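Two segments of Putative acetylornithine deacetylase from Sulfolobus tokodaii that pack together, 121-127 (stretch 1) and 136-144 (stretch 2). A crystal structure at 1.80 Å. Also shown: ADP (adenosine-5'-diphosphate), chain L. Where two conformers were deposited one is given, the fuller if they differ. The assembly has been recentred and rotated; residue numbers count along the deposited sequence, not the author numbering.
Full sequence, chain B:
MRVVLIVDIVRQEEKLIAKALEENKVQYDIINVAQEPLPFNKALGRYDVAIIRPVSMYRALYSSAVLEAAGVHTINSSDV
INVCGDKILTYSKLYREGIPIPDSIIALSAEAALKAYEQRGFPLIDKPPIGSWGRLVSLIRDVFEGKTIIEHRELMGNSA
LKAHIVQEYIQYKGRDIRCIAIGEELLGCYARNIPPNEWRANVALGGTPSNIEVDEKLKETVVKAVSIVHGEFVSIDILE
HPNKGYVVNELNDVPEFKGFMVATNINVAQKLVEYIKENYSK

Stretch 1 121-127: GFPLIDK
Stretch 2 136-144: LVSLIRDVF

A cis peptide bond before Pro123 leads into this pairing, directly ahead of an antiparallel ladder; the strand's closing residue, Lys127, reaches ADP. Gly121, at phi/psi 72/176, leaves the preceding helix; Phe122 (-104/156) and Pro123 (-86/163, C-gamma endo) follow, and strand 124-127 then runs in extended geometry against strand 138-140, their directions 143° apart and their axes 4.7 Å at closest approach.

The register sets Leu124 opposite Ile140, Ile125 opposite Leu139 and Asp126 opposite Ser138, with CA-CA distances of 5.2, 4.8 and 5.2 Å. The wide pairs carry the hydrogen bonds: Leu124 N to Ile140 O 2.8 Å, Ile140 N to Leu124 O 2.7 Å, Asp126 N to Ser138 O 2.9 Å and Ser138 N to Asp126 O 3.0 Å. Beside the narrow Ile125-Leu139 pair, Ile125 CA lies 3.3 Å from Ser138 O in a CA-H...O contact.

Alternation sorts the side chains. Leu124 (p, p), Asp126 (t), Ser138 (m) and Ile140 (m, t) share one face, where Leu124 CD1 meets Ile140 CB at 3.6 Å and Asp126 CB meets Ile140 CD1 at 3.4 Å. Ile125 (m, m) and Leu139 (t, p) occupy the other, with Ile125 CD1 4.0 Å from Leu139 CD1; Ile125 CG2 also packs 3.9 Å from Val137 CG1.

Before the ladder, Phe122 (m, chi2 -69°) points toward stretch 2. Asp142 C lies over one ring face, 3.7 Å from Phe122 CZ, while Phe122 CE1 touches Ile140 CG2 at 3.7 Å and Phe122 CE2 touches Val143 CG2 at 3.8 Å. One ring thus spans strand end and helix start, where Asp142 is the N-cap.

At the far end, Lys127 (p, t, t, t) extends to ADP: its NZ donates to N7 at 2.9 Å and O1A at 2.8 Å.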

# COMPACT_ATOMS: atom_id res chain seq x y z
N GLY B 121 -18.74 9.94 21.85
CA GLY B 121 -18.56 8.98 22.93
C GLY B 121 -18.75 7.54 22.48
O GLY B 121 -19.11 7.27 21.34
N PHE B 122 -18.51 6.61 23.40
CA PHE B 122 -18.52 5.18 23.07
C PHE B 122 -19.81 4.46 23.54
O PHE B 122 -20.47 4.94 24.47
CB PHE B 122 -17.24 4.56 23.64
CG PHE B 122 -16.00 5.27 23.19
CD1 PHE B 122 -15.58 5.19 21.86
CD2 PHE B 122 -15.28 6.06 24.08
CE1 PHE B 122 -14.45 5.87 21.43
CE2 PHE B 122 -14.15 6.74 23.65
CZ PHE B 122 -13.72 6.63 22.32
N PRO B 123 -20.18 3.32 22.91
CA PRO B 123 -19.46 2.67 21.80
C PRO B 123 -19.90 3.27 20.49
O PRO B 123 -20.97 3.91 20.41
CB PRO B 123 -19.96 1.22 21.88
CG PRO B 123 -21.39 1.38 22.36
CD PRO B 123 -21.27 2.46 23.42
N LEU B 124 -19.10 3.02 19.46
CA LEU B 124 -19.43 3.48 18.12
C LEU B 124 -18.91 2.48 17.09
O LEU B 124 -18.08 1.62 17.39
CB LEU B 124 -18.83 4.88 17.85
CG LEU B 124 -17.36 5.14 18.08
CD1 LEU B 124 -16.57 4.79 16.80
CD2 LEU B 124 -17.19 6.64 18.45
N ILE B 125 -19.41 2.62 15.87
CA ILE B 125 -18.85 1.89 14.72
C ILE B 125 -18.04 2.87 13.86
O ILE B 125 -18.45 3.97 13.63
CB ILE B 125 -20.00 1.24 13.89
CG1 ILE B 125 -20.58 0.08 14.69
CG2 ILE B 125 -19.56 0.84 12.43
CD1 ILE B 125 -19.86 -1.29 14.52
N ASP B 126 -16.85 2.46 13.45
CA ASP B 126 -16.03 3.27 12.53
C ASP B 126 -15.75 2.37 11.33
O ASP B 126 -15.13 1.31 11.45
CB ASP B 126 -14.74 3.71 13.22
CG ASP B 126 -13.85 4.57 12.33
OD1 ASP B 126 -13.96 4.47 11.08
OD2 ASP B 126 -12.97 5.30 12.87
N LYS B 127 -16.23 2.76 10.16
CA LYS B 127 -15.96 1.99 8.96
C LYS B 127 -15.60 2.91 7.81
O LYS B 127 -15.97 4.09 7.82
CB LYS B 127 -17.16 1.08 8.61
CG LYS B 127 -18.43 1.87 8.26
CD LYS B 127 -19.68 0.99 8.36
CE LYS B 127 -20.93 1.82 8.05
NZ LYS B 127 -22.17 1.01 8.40
N LEU B 136 -12.90 -4.11 7.54
CA LEU B 136 -12.54 -2.90 8.33
C LEU B 136 -13.71 -2.20 9.02
O LEU B 136 -13.57 -1.02 9.42
CB LEU B 136 -11.80 -1.87 7.47
CG LEU B 136 -10.68 -2.38 6.58
CD1 LEU B 136 -10.07 -1.21 5.77
CD2 LEU B 136 -9.64 -3.02 7.47
N VAL B 137 -14.84 -2.88 9.19
CA VAL B 137 -15.96 -2.32 9.97
C VAL B 137 -15.60 -2.61 11.43
O VAL B 137 -15.55 -3.77 11.85
CB VAL B 137 -17.32 -2.96 9.62
CG1 VAL B 137 -18.46 -2.40 10.52
CG2 VAL B 137 -17.66 -2.73 8.13
N SER B 138 -15.36 -1.56 12.19
CA SER B 138 -14.73 -1.72 13.50
C SER B 138 -15.65 -1.23 14.59
O SER B 138 -16.24 -0.15 14.47
CB SER B 138 -13.46 -0.91 13.56
OG SER B 138 -12.52 -1.40 12.65
N LEU B 139 -15.77 -2.04 15.63
CA LEU B 139 -16.52 -1.69 16.84
C LEU B 139 -15.53 -1.00 17.78
O LEU B 139 -14.48 -1.58 18.13
CB LEU B 139 -17.16 -2.96 17.45
CG LEU B 139 -18.12 -2.85 18.66
CD1 LEU B 139 -19.23 -1.83 18.40
CD2 LEU B 139 -18.72 -4.20 19.09
N ILE B 140 -15.83 0.25 18.16
CA ILE B 140 -14.95 1.04 19.01
C ILE B 140 -15.63 1.36 20.34
O ILE B 140 -16.63 2.09 20.40
CB ILE B 140 -14.42 2.31 18.32
CG1 ILE B 140 -13.68 1.91 17.02
CG2 ILE B 140 -13.47 3.09 19.26
CD1 ILE B 140 -13.25 3.04 16.19
N ARG B 141 -15.06 0.82 21.40
CA ARG B 141 -15.77 0.82 22.68
C ARG B 141 -15.05 1.63 23.75
O ARG B 141 -15.61 1.86 24.81
CB ARG B 141 -16.03 -0.62 23.13
CG ARG B 141 -16.99 -1.32 22.18
CD ARG B 141 -16.81 -2.77 22.23
NE ARG B 141 -15.50 -3.23 21.75
CZ ARG B 141 -15.14 -4.50 21.79
NH1 ARG B 141 -15.98 -5.41 22.29
NH2 ARG B 141 -13.94 -4.87 21.36
N ASP B 142 -13.83 2.07 23.45
CA ASP B 142 -13.07 2.94 24.34
C ASP B 142 -11.95 3.65 23.58
O ASP B 142 -11.75 3.37 22.40
CB ASP B 142 -12.53 2.18 25.58
CG ASP B 142 -11.51 1.10 25.24
OD1 ASP B 142 -10.66 1.27 24.36
OD2 ASP B 142 -11.54 0.05 25.91
N VAL B 143 -11.25 4.57 24.25
CA VAL B 143 -10.24 5.40 23.59
C VAL B 143 -9.00 4.61 23.14
O VAL B 143 -8.34 5.00 22.18
CB VAL B 143 -9.75 6.57 24.47
CG1 VAL B 143 -9.28 7.71 23.58
CG2 VAL B 143 -10.85 7.05 25.41
N PHE B 144 -8.68 3.53 23.85
CA PHE B 144 -7.52 2.69 23.49
C PHE B 144 -7.75 2.02 22.13
O PHE B 144 -6.88 2.05 21.24
CB PHE B 144 -7.27 1.59 24.52
CG PHE B 144 -6.65 2.07 25.83
CD1 PHE B 144 -6.47 3.42 26.10
CD2 PHE B 144 -6.26 1.14 26.77
CE1 PHE B 144 -5.92 3.84 27.33
CE2 PHE B 144 -5.69 1.54 27.99
CZ PHE B 144 -5.52 2.88 28.26
PB ADP L . -20.22 -3.93 4.32
O1B ADP L . -20.39 -3.18 3.05
O2B ADP L . -21.16 -5.10 4.54
O3B ADP L . -18.81 -4.28 4.69
PA ADP L . -21.84 -2.74 6.42
O1A ADP L . -21.93 -1.26 6.79
O2A ADP L . -23.01 -3.51 5.84
O3A ADP L . -20.56 -2.84 5.46
O5' ADP L . -21.36 -3.49 7.76
C5' ADP L . -21.19 -4.90 7.87
C4' ADP L . -21.87 -5.41 9.12
O4' ADP L . -21.40 -4.66 10.24
C3' ADP L . -23.38 -5.15 9.06
O3' ADP L . -24.07 -6.26 8.47
C2' ADP L . -23.75 -4.99 10.51
O2' ADP L . -23.91 -6.27 11.13
C1' ADP L . -22.51 -4.35 11.09
N9 ADP L . -22.66 -2.88 11.14
C8 ADP L . -22.17 -1.96 10.27
N7 ADP L . -22.48 -0.74 10.71
C5 ADP L . -23.16 -0.87 11.87
C6 ADP L . -23.80 0.03 12.83
N6 ADP L . -23.73 1.37 12.66
N1 ADP L . -24.38 -0.51 13.94
C2 ADP L . -24.44 -1.83 14.15
N3 ADP L . -23.90 -2.71 13.27
C4 ADP L . -23.27 -2.28 12.14